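Local coordinates for DNA polymerase III, gamma subunit-related protein (Thermotoga maritima, PDB 2GNO) that is of uncertain function but probably binds DNA, resembling the gamma and delta-prime subunits of DNA polymerase III in its AAA+-type fold, at residues A[11-16]-A[40-45]; A[69-74]-A[103-108]; A[89-94]-A[123-128]; A[150-155]-A[178-183]; A[246-251]-A[285-290]. All coordinates share one frame; numbering follows the deposited sequence.

The contacts trace the chain through three parts of the fold. Contacts 1, 2 and 3 belong to the N-terminal α/β domain, whose helices flank a five-stranded parallel sheet in the strand order 2-3-4-1-5 of AAA+ modules. Contacts 2 and 3 interleave along the sequence and touch through Leu103 and Thr128, their centres about 16 Å apart; contact 1 lies about 19 Å from contact 2, centre to centre. Contact 4 is in the lid domain and contact 5 in the C-terminal helical domain, their centres about 27 Å apart. One 2-ethoxyethanol site, lined by Leu36, Pro47, Ala49 and Val52, belongs to the α/β part; the other, lined by Lys188, Glu212, Glu215, Arg216, Lys219 and Val220, to the helical half.

Contact 1 (A[11-16]-A[40-45]); sequences RIIEKS and EYVEKF
Ile13, in the last turn of helix 5-14, meets Val42 near the end of helix 30-43, and these two buried residues carry the apolar half of the contact. Their CA atoms stand 8.1 Å apart, and the gap is bridged by methyl groups alone: CD1 of Ile13 comes within 3.9 Å of CG2 of Val42. The isoleucine reaches this far because CD1 ends an extended branch, with chi2 at 170°, while its CG2 methyl takes no part.

Glu14 follows at the solvent-facing margin. Its chain is extended beyond CG and runs past Val42 in the opposite direction, placing OE2 4.2 Å from the Val42 CG1 methyl. OE2 is also 3.8 Å from the Val42 carbonyl oxygen, and no hydrogen bond joins the two segments. The charge of this carboxylate is met within its own helix, where OE1 forms a salt bridge to Lys10.

Beyond Lys15, where the chain leaves helical geometry, the hydroxyl of Ser16 turns back on the helix end and bonds to the Ile12 carbonyl oxygen (OG to O, 2.7 Å).

Ile13 also rests on Ile21 of strand 19-24 and on Arg83, and Tyr41 packs on Leu6 and Lys10. The contact therefore joins two neighbouring helices, 5-14 lying directly before strand 19-24, the first in the chain, and 30-43 filling the crossover from that strand to strand 52-55.

Contact 2 (A[69-74]-A[103-108]); sequences TIKDFL and LKALEE
Lys71 and Leu74 of helix 64-74 meet Ala105 of the short helix 103-107 in a light, wholly apolar contact between two helices packed on the same face of the parallel sheet. Helix 64-74 belongs to the β-α-β crossover from strand 52-55 to strand 84-88, and helix 103-107 to the next one, from 84-88 to 113-119. Both helices rest on the last of these strands: Leu74 lies on Ala113 and Ile115, and Leu106 on Ile115 and Leu117.

Ala105 is the hub. Its CB bond points toward the other helix, and the methyl meets two residues one helical turn apart. The CG methylene of Lys71 lies 4.5 Å from CB of Ala105, and CD1 of Leu74 is likewise 4.5 Å from CB of Ala105. The small side chain is in keeping with the close backbones, the CA atoms of Lys71 and Ala105 being 7.2 Å apart. Even so, the two segments bury only 82 Å² between them, more than half of it on Ala105.

Lys71 offers the aliphatic root of its chain, which then leads its ammonium end away from the alanine. In Leu74, CG stands opposite the carbonyl carbon (chi1 -68°), and the branch to CD1 reaches Ala105. Leu74 is buried deeper, against Val86 of strand 84-88 as well, and its carbonyl oxygen accepts a hydrogen bond from Tyr112.

No hydrogen bond or salt bridge spans the segments, and the distances lie at the long end of van der Waals range. The attraction is therefore dispersion between aliphatic groups, weak for each pair and without strict directional demands.

Contact 3 (A[89-94]-A[123-128]); sequences HDCERM and HYLLPT
Just before Cys91 and Glu92, which pack against Leu125 and Tyr124, the carbonyl oxygen of Asp90 is gripped twice by Arg93: by its backbone N at 3.2 Å and, from the other face of the carbonyl plane, by its NE. The guanidinium also bonds through NH2 to the His89 carbonyl oxygen (2.8 Å, 158° at the hydrogen), and both acceptors lie in its plane. A salt bridge to Asp56 and bonds to the Pro57 and Gly59 carbonyl oxygens add to the anchoring, so this side chain ties down the 3-10 turn.

Glu92 carries the contact itself. Its CB lies 3.8 Å from CB of Tyr124 and 3.8 Å from CD1 of Leu125. With CG between the backbone N and the carbonyl carbon (chi1 69°) and a second bend at chi2, the carboxylate leads away from segment 123-128 and hydrogen-bonds Thr119; CG passes 4.0 Å from CD2 of Tyr124. Deeper in, SG of Cys91 meets CD2 of Leu125 at 4.3 Å, both residues resting on Leu22.

The loops after strands 84-88 and 113-119 thus meet at the C-terminal edge of the parallel sheet, probably at and just after the Walker B and sensor 1 regions of AAA+ modules.

Contact 4 (A[150-155]-A[178-183]); sequences EKIGDL and EKLSGL
Apolar contacts between Ile152, Leu155 and Leu180 make up most of this interface, and they converge on a single methyl. CD2 of Leu180 lies 4.0 Å from CG2 and also 4.0 Å from CD1 of Ile152, so the methyls of both isoleucine branches touch it, side by side. CD1 of Leu155 comes to 3.7 Å from the same CD2 and lies along the Leu180 stem, the two leucines running past each other in opposite directions. Leu180 presents this methyl because its CG stands opposite the backbone N (chi1 -179°), while Ile152 has its CG1 tucked over the backbone (chi1 75°), leaving CG2 beside the nitrogen.

One polar atom lies against this aliphatic surface. The hydroxyl of Ser181 is set beside the fork of Leu155, its OG 3.5 Å from CD1 and 3.6 Å from CD2 of that leucine. It is hydrogen-bonded to the carbonyl oxygen of Ala177 in its own helix, consistent with its place against hydrocarbon.

The backbone supplies the third element. Helix 142-152 ends in a type II' turn from Ile152 to Leu155, with Gly153 at positive phi and a weak bond from Leu155 N to Ile152 O. This reversal brings Ile152 and Leu155 to the same helix, opposite Leu180 and Ser181 respectively.

Leu180 continues inward to Leu159 and to Leu204 and Leu208 of helix 203-219. The contact ties helix 142-152 and the turn after it to helix 166-189, within what is probably the small all-helical lid of an AAA+ module.

Contact 5 (A[246-251]-A[285-290]); sequences QRLTRI and LTLMNI
The segments 246-251 and 285-290 run nearly parallel, their axes 20° apart in direction and 10.5 Å apart at closest approach, with Thr249 and Ile290 nearest in the backbone at 6.6 Å between CA atoms. All four residues that touch are buried.

Ile290 is inserted between two neighbours on the facing helix. A chi1 of 69° sets its CG1 above the main chain and the branch then extends, which carries CD1 across to 3.9 Å from CB of Leu248 and 3.5 Å from OG1 of Thr249. The CG2 methyl of Ile290 also comes within 3.8 Å of that OG1, so the threonine oxygen is faced by two methyls, the side chains crossing at about a right angle. This hydroxyl is hydrogen-bonded to the Ile245 carbonyl oxygen in its own helix.

One helical turn earlier on the second helix, Leu287 meets the tip of Leu248, methyl against methyl, with CD1 of Leu248 3.9 Å from CD1 of Leu287. No hydrogen bond joins the segments.

Other helices add to the packing: Leu248 lies on Leu214 of helix 203-219, Leu287 on Phe229 of helix 225-235, and Ile290 on Leu270 of helix 261-274. The pair thus belongs to the core of an all-helical bundle, the C-terminal domain of the gamma-subunit-related family.

Contact 1 (A[11-16]-A[40-45])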
# COMPACT_ATOMS: atom_id res chain seq x y z
N ARG A 11 24.45 -9.97 3.20
CA ARG A 11 25.88 -9.85 3.44
C ARG A 11 26.22 -8.71 4.40
O ARG A 11 27.07 -8.87 5.30
CB ARG A 11 26.61 -9.66 2.12
CG ARG A 11 26.40 -10.82 1.15
N ILE A 12 25.56 -7.57 4.20
CA ILE A 12 25.72 -6.37 5.04
C ILE A 12 25.28 -6.73 6.46
O ILE A 12 25.96 -6.37 7.42
CB ILE A 12 24.89 -5.18 4.48
CG1 ILE A 12 25.52 -4.69 3.17
CG2 ILE A 12 24.84 -4.02 5.48
CD1 ILE A 12 24.70 -3.67 2.39
N ILE A 13 24.14 -7.41 6.56
CA ILE A 13 23.58 -7.87 7.83
C ILE A 13 24.47 -8.88 8.55
O ILE A 13 24.66 -8.76 9.76
CB ILE A 13 22.15 -8.48 7.66
CG1 ILE A 13 21.14 -7.37 7.39
CG2 ILE A 13 21.68 -9.24 8.95
CD1 ILE A 13 19.77 -7.84 6.98
N GLU A 14 24.97 -9.88 7.84
CA GLU A 14 25.83 -10.90 8.46
C GLU A 14 27.18 -10.38 9.01
O GLU A 14 27.75 -11.04 9.88
CB GLU A 14 25.97 -12.13 7.56
CG GLU A 14 24.66 -12.93 7.49
CD GLU A 14 24.66 -14.11 6.53
OE1 GLU A 14 25.46 -14.13 5.57
OE2 GLU A 14 23.82 -15.02 6.73
N LYS A 15 27.66 -9.23 8.52
CA LYS A 15 28.89 -8.61 9.02
C LYS A 15 28.56 -7.31 9.80
O LYS A 15 29.32 -6.34 9.75
CB LYS A 15 29.93 -8.39 7.91
CG LYS A 15 30.26 -9.70 7.16
CD LYS A 15 31.53 -9.66 6.32
CE LYS A 15 32.80 -9.75 7.17
NZ LYS A 15 34.03 -9.83 6.33
N SER A 16 27.41 -7.33 10.50
CA SER A 16 26.93 -6.24 11.35
C SER A 16 26.65 -6.79 12.74
O SER A 16 26.19 -7.92 12.89
CB SER A 16 25.64 -5.59 10.81
OG SER A 16 25.91 -4.83 9.65
N GLU A 40 13.56 -14.14 6.60
CA GLU A 40 13.64 -15.50 6.10
C GLU A 40 14.72 -15.65 5.05
O GLU A 40 15.38 -16.68 4.99
CB GLU A 40 12.30 -16.00 5.58
CG GLU A 40 12.38 -17.37 4.96
CD GLU A 40 11.05 -18.02 4.74
OE1 GLU A 40 10.00 -17.49 5.16
OE2 GLU A 40 11.06 -19.08 4.15
N TYR A 41 14.92 -14.63 4.22
CA TYR A 41 15.99 -14.68 3.23
C TYR A 41 17.37 -14.74 3.91
O TYR A 41 18.23 -15.48 3.45
CB TYR A 41 15.92 -13.51 2.28
CG TYR A 41 16.89 -13.69 1.13
CD1 TYR A 41 16.53 -14.42 0.01
CD2 TYR A 41 18.20 -13.20 1.20
CE1 TYR A 41 17.44 -14.64 -1.03
CE2 TYR A 41 19.09 -13.40 0.17
CZ TYR A 41 18.71 -14.11 -0.93
OH TYR A 41 19.61 -14.32 -1.96
N VAL A 42 17.57 -14.00 4.99
CA VAL A 42 18.85 -14.04 5.69
C VAL A 42 19.03 -15.33 6.48
O VAL A 42 20.10 -15.91 6.47
CB VAL A 42 18.99 -12.85 6.69
CG1 VAL A 42 20.27 -12.95 7.56
CG2 VAL A 42 18.97 -11.53 5.96
N GLU A 43 17.99 -15.77 7.17
CA GLU A 43 18.04 -16.92 8.03
C GLU A 43 17.79 -18.26 7.37
O GLU A 43 18.10 -19.28 7.98
CB GLU A 43 17.04 -16.73 9.16
CG GLU A 43 17.24 -15.45 10.00
CD GLU A 43 18.42 -15.51 10.96
OE1 GLU A 43 18.94 -16.60 11.23
OE2 GLU A 43 18.79 -14.44 11.48
N LYS A 44 17.21 -18.27 6.17
CA LYS A 44 16.88 -19.48 5.44
C LYS A 44 16.00 -20.37 6.28
O LYS A 44 16.20 -21.58 6.35
CB LYS A 44 18.14 -20.25 4.98
CG LYS A 44 19.16 -19.41 4.22
CD LYS A 44 18.55 -18.73 3.02
CE LYS A 44 19.59 -17.96 2.27
NZ LYS A 44 18.97 -17.15 1.19
N PHE A 45 15.05 -19.74 6.96
CA PHE A 45 14.13 -20.44 7.83
C PHE A 45 12.96 -19.48 8.02
O PHE A 45 13.19 -18.27 8.08
CB PHE A 45 14.80 -20.76 9.17
CG PHE A 45 14.13 -21.87 9.93
CD1 PHE A 45 14.46 -23.20 9.65
CD2 PHE A 45 13.21 -21.61 10.93
CE1 PHE A 45 13.87 -24.24 10.33
CE2 PHE A 45 12.61 -22.65 11.62
CZ PHE A 45 12.93 -23.96 11.32

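Contact 2 (A[69-74]-A[103-108])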
# COMPACT_ATOMS: atom_id res chain seq x y z
N THR A 69 6.99 -0.88 22.73
CA THR A 69 6.77 -2.27 22.34
C THR A 69 8.00 -2.85 21.69
O THR A 69 8.44 -3.93 22.05
CB THR A 69 5.59 -2.44 21.38
OG1 THR A 69 4.42 -1.89 22.00
CG2 THR A 69 5.34 -3.94 21.10
N ILE A 70 8.56 -2.10 20.74
CA ILE A 70 9.76 -2.50 20.03
C ILE A 70 10.94 -2.68 21.00
O ILE A 70 11.67 -3.68 20.92
CB ILE A 70 10.15 -1.45 18.97
CG1 ILE A 70 9.09 -1.33 17.84
CG2 ILE A 70 11.50 -1.81 18.34
CD1 ILE A 70 9.24 -0.12 16.92
N LYS A 71 11.16 -1.69 21.86
CA LYS A 71 12.28 -1.76 22.82
C LYS A 71 12.19 -2.98 23.77
O LYS A 71 13.21 -3.58 24.07
CB LYS A 71 12.44 -0.44 23.59
CG LYS A 71 12.92 0.72 22.71
CD LYS A 71 13.27 2.01 23.49
CE LYS A 71 12.10 2.61 24.28
NZ LYS A 71 12.48 3.91 24.94
N ASP A 72 10.98 -3.34 24.21
CA ASP A 72 10.79 -4.51 25.09
C ASP A 72 11.13 -5.79 24.31
O ASP A 72 11.82 -6.67 24.83
CB ASP A 72 9.36 -4.60 25.61
CG ASP A 72 9.20 -5.67 26.72
N PHE A 73 10.66 -5.85 23.06
CA PHE A 73 10.90 -6.99 22.17
C PHE A 73 12.39 -7.17 21.90
O PHE A 73 12.89 -8.29 21.96
CB PHE A 73 10.11 -6.79 20.86
CG PHE A 73 10.30 -7.88 19.83
CD1 PHE A 73 9.58 -9.08 19.91
CD2 PHE A 73 11.15 -7.69 18.76
CE1 PHE A 73 9.74 -10.07 18.95
CE2 PHE A 73 11.32 -8.67 17.81
CZ PHE A 73 10.62 -9.87 17.91
N LEU A 74 13.11 -6.07 21.62
CA LEU A 74 14.55 -6.15 21.37
C LEU A 74 15.42 -6.53 22.59
O LEU A 74 16.56 -6.93 22.41
CB LEU A 74 15.09 -4.87 20.75
CG LEU A 74 14.66 -4.50 19.34
CD1 LEU A 74 15.20 -3.12 19.00
CD2 LEU A 74 15.12 -5.55 18.33
N LEU A 103 16.04 6.65 19.23
CA LEU A 103 17.42 6.97 18.83
C LEU A 103 18.48 6.03 19.40
O LEU A 103 19.34 5.58 18.65
CB LEU A 103 17.77 8.42 19.15
CG LEU A 103 16.84 9.49 18.56
CD1 LEU A 103 17.33 10.89 18.96
CD2 LEU A 103 16.67 9.35 17.04
N LYS A 104 18.40 5.69 20.69
CA LYS A 104 19.38 4.79 21.34
C LYS A 104 19.35 3.38 20.72
O LYS A 104 20.40 2.83 20.37
CB LYS A 104 19.16 4.71 22.86
N ALA A 105 18.15 2.82 20.58
CA ALA A 105 18.00 1.49 19.96
C ALA A 105 18.39 1.53 18.47
O ALA A 105 18.95 0.57 17.98
CB ALA A 105 16.58 0.96 20.12
N LEU A 106 18.08 2.62 17.77
CA LEU A 106 18.46 2.74 16.35
C LEU A 106 19.96 2.88 16.14
O LEU A 106 20.51 2.21 15.27
CB LEU A 106 17.74 3.88 15.62
CG LEU A 106 16.27 3.76 15.19
CD1 LEU A 106 15.79 5.11 14.66
CD2 LEU A 106 16.05 2.66 14.14
N GLU A 107 20.61 3.75 16.93
CA GLU A 107 22.06 3.96 16.79
C GLU A 107 22.88 2.77 17.25
O GLU A 107 23.86 2.41 16.61
CB GLU A 107 22.56 5.24 17.48
CG GLU A 107 22.56 5.29 19.02
CD GLU A 107 22.91 6.68 19.56
OE1 GLU A 107 23.50 7.48 18.80
OE2 GLU A 107 22.60 6.96 20.75
N GLU A 108 22.47 2.17 18.36
CA GLU A 108 23.17 1.01 18.92
C GLU A 108 22.19 -0.09 19.25
O GLU A 108 21.88 -0.29 20.43

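Contact 3 (A[89-94]-A[123-128])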
# COMPACT_ATOMS: atom_id res chain seq x y z
N HIS A 89 6.72 -0.55 9.12
CA HIS A 89 6.26 -0.14 7.79
C HIS A 89 5.90 1.33 7.72
O HIS A 89 5.27 1.84 8.64
CB HIS A 89 5.03 -0.93 7.38
CG HIS A 89 5.27 -2.40 7.21
ND1 HIS A 89 6.19 -2.90 6.32
CD2 HIS A 89 4.62 -3.48 7.70
CE1 HIS A 89 6.16 -4.21 6.33
NE2 HIS A 89 5.20 -4.59 7.15
N ASP A 90 6.29 2.01 6.64
CA ASP A 90 5.96 3.44 6.47
C ASP A 90 6.33 4.27 7.71
O ASP A 90 5.50 5.00 8.27
CB ASP A 90 4.49 3.55 6.05
CG ASP A 90 4.25 3.00 4.65
OD1 ASP A 90 5.02 3.33 3.72
OD2 ASP A 90 3.25 2.28 4.44
N CYS A 91 7.62 4.21 8.06
CA CYS A 91 8.18 4.83 9.26
C CYS A 91 8.17 6.35 9.40
O CYS A 91 8.42 6.86 10.52
CB CYS A 91 9.59 4.30 9.52
SG CYS A 91 10.65 4.79 8.22
N GLU A 92 7.86 7.07 8.32
CA GLU A 92 7.73 8.54 8.36
C GLU A 92 6.55 8.93 9.26
O GLU A 92 6.45 10.09 9.69
CB GLU A 92 7.55 9.18 6.97
CG GLU A 92 6.23 8.92 6.18
CD GLU A 92 6.04 7.53 5.62
OE1 GLU A 92 6.92 6.65 5.79
OE2 GLU A 92 4.99 7.32 4.97
N ARG A 93 5.64 7.98 9.48
CA ARG A 93 4.51 8.15 10.37
C ARG A 93 4.91 8.31 11.85
O ARG A 93 4.05 8.63 12.68
CB ARG A 93 3.54 6.98 10.23
CG ARG A 93 2.81 6.90 8.88
CD ARG A 93 1.79 5.76 8.91
NE ARG A 93 2.47 4.47 9.06
CZ ARG A 93 1.88 3.30 9.32
NH1 ARG A 93 0.58 3.18 9.49
NH2 ARG A 93 2.62 2.21 9.40
N MSE A 94 6.18 8.06 12.20
CA MSE A 94 6.63 8.24 13.56
C MSE A 94 6.44 9.67 14.04
O MSE A 94 6.68 10.61 13.29
CB MSE A 94 8.10 7.86 13.74
CG MSE A 94 8.38 6.37 13.70
SE MSE A 94 10.26 6.05 14.01
CE MSE A 94 10.28 4.15 13.68
N HIS A 123 13.35 11.95 2.71
CA HIS A 123 13.46 13.30 3.28
C HIS A 123 12.38 13.67 4.34
O HIS A 123 12.55 14.67 5.05
CB HIS A 123 13.62 14.33 2.15
CG HIS A 123 14.79 14.02 1.26
ND1 HIS A 123 14.66 13.41 0.03
CD2 HIS A 123 16.12 14.15 1.47
CE1 HIS A 123 15.86 13.23 -0.51
NE2 HIS A 123 16.76 13.67 0.35
N TYR A 124 11.30 12.88 4.46
CA TYR A 124 10.25 13.06 5.51
C TYR A 124 10.74 12.68 6.91
O TYR A 124 10.14 13.08 7.91
CB TYR A 124 9.01 12.19 5.24
CG TYR A 124 7.97 12.71 4.26
CD1 TYR A 124 8.33 13.26 3.04
CD2 TYR A 124 6.62 12.53 4.53
CE1 TYR A 124 7.36 13.71 2.14
CE2 TYR A 124 5.64 12.96 3.64
CZ TYR A 124 6.01 13.54 2.45
OH TYR A 124 5.03 13.96 1.57
N LEU A 125 11.79 11.87 6.98
CA LEU A 125 12.36 11.42 8.24
C LEU A 125 13.18 12.53 8.89
O LEU A 125 13.77 13.38 8.20
CB LEU A 125 13.22 10.16 8.03
CG LEU A 125 12.52 8.81 7.74
CD1 LEU A 125 11.30 8.86 6.83
CD2 LEU A 125 13.57 7.83 7.21
N LEU A 126 13.20 12.54 10.21
CA LEU A 126 13.97 13.54 10.96
C LEU A 126 15.44 13.20 10.72
O LEU A 126 15.78 12.01 10.61
CB LEU A 126 13.65 13.47 12.45
CG LEU A 126 12.19 13.70 12.87
N PRO A 127 16.32 14.22 10.59
CA PRO A 127 17.76 13.92 10.39
C PRO A 127 18.33 12.95 11.43
O PRO A 127 19.29 12.22 11.15
CB PRO A 127 18.43 15.30 10.52
CG PRO A 127 17.40 16.25 10.09
CD PRO A 127 16.08 15.68 10.57
N THR A 128 17.75 12.98 12.64
CA THR A 128 18.14 12.08 13.71
C THR A 128 17.84 10.59 13.38
O THR A 128 18.45 9.72 13.97
CB THR A 128 17.54 12.55 15.05
OG1 THR A 128 18.17 11.83 16.12
CG2 THR A 128 15.98 12.43 15.11

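Contact 4 (A[150-155]-A[178-183])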
# COMPACT_ATOMS: atom_id res chain seq x y z
N GLU A 150 3.59 -11.64 -19.13
CA GLU A 150 3.55 -12.91 -19.85
C GLU A 150 2.59 -13.92 -19.22
O GLU A 150 1.97 -14.69 -19.94
CB GLU A 150 4.95 -13.51 -19.99
N LYS A 151 2.45 -13.92 -17.89
CA LYS A 151 1.52 -14.84 -17.23
C LYS A 151 0.06 -14.43 -17.43
O LYS A 151 -0.75 -15.28 -17.81
CB LYS A 151 1.85 -14.98 -15.74
CG LYS A 151 0.92 -15.91 -14.92
CD LYS A 151 0.89 -17.34 -15.44
N ILE A 152 -0.27 -13.15 -17.20
CA ILE A 152 -1.67 -12.65 -17.33
C ILE A 152 -2.08 -12.06 -18.69
O ILE A 152 -3.26 -11.76 -18.88
CB ILE A 152 -2.03 -11.67 -16.16
CG1 ILE A 152 -1.39 -10.28 -16.31
CG2 ILE A 152 -1.66 -12.31 -14.81
CD1 ILE A 152 -1.66 -9.37 -15.12
N GLY A 153 -1.14 -11.88 -19.62
CA GLY A 153 -1.42 -11.37 -20.96
C GLY A 153 -1.97 -9.96 -21.05
O GLY A 153 -1.44 -9.05 -20.42
N ASP A 154 -3.05 -9.80 -21.83
CA ASP A 154 -3.74 -8.50 -22.03
C ASP A 154 -4.21 -7.82 -20.74
O ASP A 154 -4.34 -6.61 -20.70
CB ASP A 154 -4.97 -8.65 -22.94
CG ASP A 154 -4.64 -9.04 -24.37
OD1 ASP A 154 -3.45 -9.07 -24.77
OD2 ASP A 154 -5.60 -9.31 -25.12
N LEU A 155 -4.48 -8.63 -19.71
CA LEU A 155 -4.94 -8.18 -18.39
C LEU A 155 -3.99 -7.17 -17.70
O LEU A 155 -4.44 -6.38 -16.88
CB LEU A 155 -5.15 -9.40 -17.48
CG LEU A 155 -6.15 -10.47 -17.95
CD1 LEU A 155 -6.10 -11.69 -17.08
CD2 LEU A 155 -7.57 -9.91 -18.05
N GLU A 178 -6.62 -17.20 -16.38
CA GLU A 178 -7.99 -17.72 -16.25
C GLU A 178 -8.69 -17.35 -14.94
O GLU A 178 -9.86 -16.94 -14.96
CB GLU A 178 -8.00 -19.24 -16.41
N LYS A 179 -8.00 -17.50 -13.81
CA LYS A 179 -8.59 -17.17 -12.51
C LYS A 179 -8.74 -15.64 -12.31
O LYS A 179 -9.70 -15.19 -11.66
CB LYS A 179 -7.84 -17.83 -11.36
CG LYS A 179 -7.85 -19.37 -11.38
CD LYS A 179 -7.20 -19.91 -10.11
CE LYS A 179 -7.26 -21.43 -10.01
NZ LYS A 179 -6.65 -21.89 -8.71
N LEU A 180 -7.82 -14.86 -12.89
CA LEU A 180 -7.89 -13.40 -12.81
C LEU A 180 -9.10 -12.97 -13.62
O LEU A 180 -9.93 -12.22 -13.12
CB LEU A 180 -6.60 -12.72 -13.32
CG LEU A 180 -6.55 -11.19 -13.27
CD1 LEU A 180 -6.93 -10.60 -11.92
CD2 LEU A 180 -5.15 -10.74 -13.66
N SER A 181 -9.23 -13.48 -14.84
CA SER A 181 -10.40 -13.17 -15.67
C SER A 181 -11.66 -13.69 -14.98
O SER A 181 -12.67 -13.00 -14.98
CB SER A 181 -10.28 -13.76 -17.06
OG SER A 181 -9.20 -13.14 -17.74
N GLY A 182 -11.59 -14.88 -14.37
CA GLY A 182 -12.73 -15.43 -13.63
C GLY A 182 -13.15 -14.60 -12.41
O GLY A 182 -14.34 -14.53 -12.09
N LEU A 183 -12.17 -14.01 -11.72
CA LEU A 183 -12.44 -13.15 -10.55
C LEU A 183 -13.12 -11.86 -11.01
O LEU A 183 -14.02 -11.34 -10.34
CB LEU A 183 -11.15 -12.83 -9.78
CG LEU A 183 -11.27 -11.93 -8.53
CD1 LEU A 183 -12.26 -12.51 -7.55
CD2 LEU A 183 -9.93 -11.72 -7.87

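Contact 5 (A[246-251]-A[285-290])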
# COMPACT_ATOMS: atom_id res chain seq x y z
N GLN A 246 -10.91 8.39 -1.88
CA GLN A 246 -9.47 8.36 -2.19
C GLN A 246 -9.14 7.27 -3.20
O GLN A 246 -8.50 7.53 -4.21
CB GLN A 246 -8.63 8.21 -0.91
CG GLN A 246 -8.71 9.40 0.04
CD GLN A 246 -8.18 10.69 -0.58
OE1 GLN A 246 -7.41 10.65 -1.54
NE2 GLN A 246 -8.58 11.83 -0.02
N ARG A 247 -9.62 6.06 -2.95
CA ARG A 247 -9.35 4.95 -3.86
C ARG A 247 -9.93 5.15 -5.23
O ARG A 247 -9.25 4.89 -6.21
CB ARG A 247 -9.88 3.65 -3.32
CG ARG A 247 -9.21 3.26 -2.10
CD ARG A 247 -9.71 1.97 -1.59
NE ARG A 247 -9.33 0.89 -2.47
CZ ARG A 247 -9.38 -0.39 -2.14
NH1 ARG A 247 -9.78 -0.79 -0.94
NH2 ARG A 247 -8.99 -1.29 -3.02
N LEU A 248 -11.19 5.60 -5.31
CA LEU A 248 -11.82 5.81 -6.60
C LEU A 248 -11.14 6.96 -7.36
O LEU A 248 -10.94 6.84 -8.57
CB LEU A 248 -13.32 6.05 -6.45
CG LEU A 248 -14.16 4.90 -5.88
CD1 LEU A 248 -15.63 5.27 -5.93
CD2 LEU A 248 -13.94 3.60 -6.63
N THR A 249 -10.80 8.04 -6.66
CA THR A 249 -10.12 9.19 -7.27
C THR A 249 -8.84 8.73 -7.94
O THR A 249 -8.57 9.13 -9.08
CB THR A 249 -9.85 10.28 -6.23
OG1 THR A 249 -11.11 10.76 -5.76
CG2 THR A 249 -9.08 11.45 -6.83
N ARG A 250 -8.07 7.87 -7.26
CA ARG A 250 -6.82 7.31 -7.83
C ARG A 250 -7.09 6.48 -9.08
O ARG A 250 -6.40 6.65 -10.08
CB ARG A 250 -6.00 6.53 -6.79
CG ARG A 250 -5.43 7.45 -5.73
CD ARG A 250 -4.58 6.74 -4.70
NE ARG A 250 -4.10 7.68 -3.69
CZ ARG A 250 -2.98 8.39 -3.78
N ILE A 251 -8.12 5.62 -9.04
CA ILE A 251 -8.47 4.80 -10.21
C ILE A 251 -8.97 5.68 -11.37
O ILE A 251 -8.52 5.51 -12.49
CB ILE A 251 -9.50 3.70 -9.85
CG1 ILE A 251 -8.86 2.69 -8.90
CG2 ILE A 251 -9.99 2.97 -11.13
CD1 ILE A 251 -9.81 1.70 -8.30
N LEU A 285 -20.99 14.99 -1.76
CA LEU A 285 -20.79 15.93 -2.87
C LEU A 285 -19.54 15.56 -3.66
O LEU A 285 -19.55 15.59 -4.89
CB LEU A 285 -20.63 17.35 -2.32
CG LEU A 285 -20.44 18.50 -3.30
CD1 LEU A 285 -21.68 18.69 -4.17
CD2 LEU A 285 -20.13 19.74 -2.49
N THR A 286 -18.46 15.22 -2.96
CA THR A 286 -17.21 14.85 -3.63
C THR A 286 -17.37 13.55 -4.43
O THR A 286 -16.92 13.48 -5.58
CB THR A 286 -16.02 14.73 -2.64
OG1 THR A 286 -15.84 15.98 -1.94
CG2 THR A 286 -14.74 14.37 -3.38
N LEU A 287 -17.98 12.53 -3.81
CA LEU A 287 -18.19 11.23 -4.48
C LEU A 287 -19.03 11.43 -5.75
O LEU A 287 -18.68 10.94 -6.80
CB LEU A 287 -18.84 10.22 -3.53
CG LEU A 287 -19.01 8.77 -4.03
CD1 LEU A 287 -17.68 8.13 -4.30
CD2 LEU A 287 -19.75 7.95 -3.01
N MSE A 288 -20.11 12.20 -5.63
CA MSE A 288 -20.97 12.51 -6.76
C MSE A 288 -20.20 13.11 -7.91
O MSE A 288 -20.38 12.71 -9.05
CB MSE A 288 -22.02 13.54 -6.34
CG MSE A 288 -23.03 13.79 -7.43
SE MSE A 288 -24.32 15.04 -6.86
CE MSE A 288 -23.29 16.71 -6.91
N ASN A 289 -19.35 14.08 -7.60
CA ASN A 289 -18.56 14.76 -8.61
C ASN A 289 -17.51 13.87 -9.30
O ASN A 289 -17.42 13.94 -10.50
CB ASN A 289 -17.94 16.04 -8.05
CG ASN A 289 -18.99 17.15 -7.77
OD1 ASN A 289 -19.94 17.35 -8.53
ND2 ASN A 289 -18.75 17.91 -6.72
N ILE A 290 -16.75 13.06 -8.56
CA ILE A 290 -15.73 12.20 -9.19
C ILE A 290 -16.39 11.15 -10.10
O ILE A 290 -15.93 10.90 -11.21
CB ILE A 290 -14.75 11.53 -8.16
CG1 ILE A 290 -15.41 10.46 -7.28
CG2 ILE A 290 -14.07 12.60 -7.30
CD1 ILE A 290 -14.45 9.75 -6.33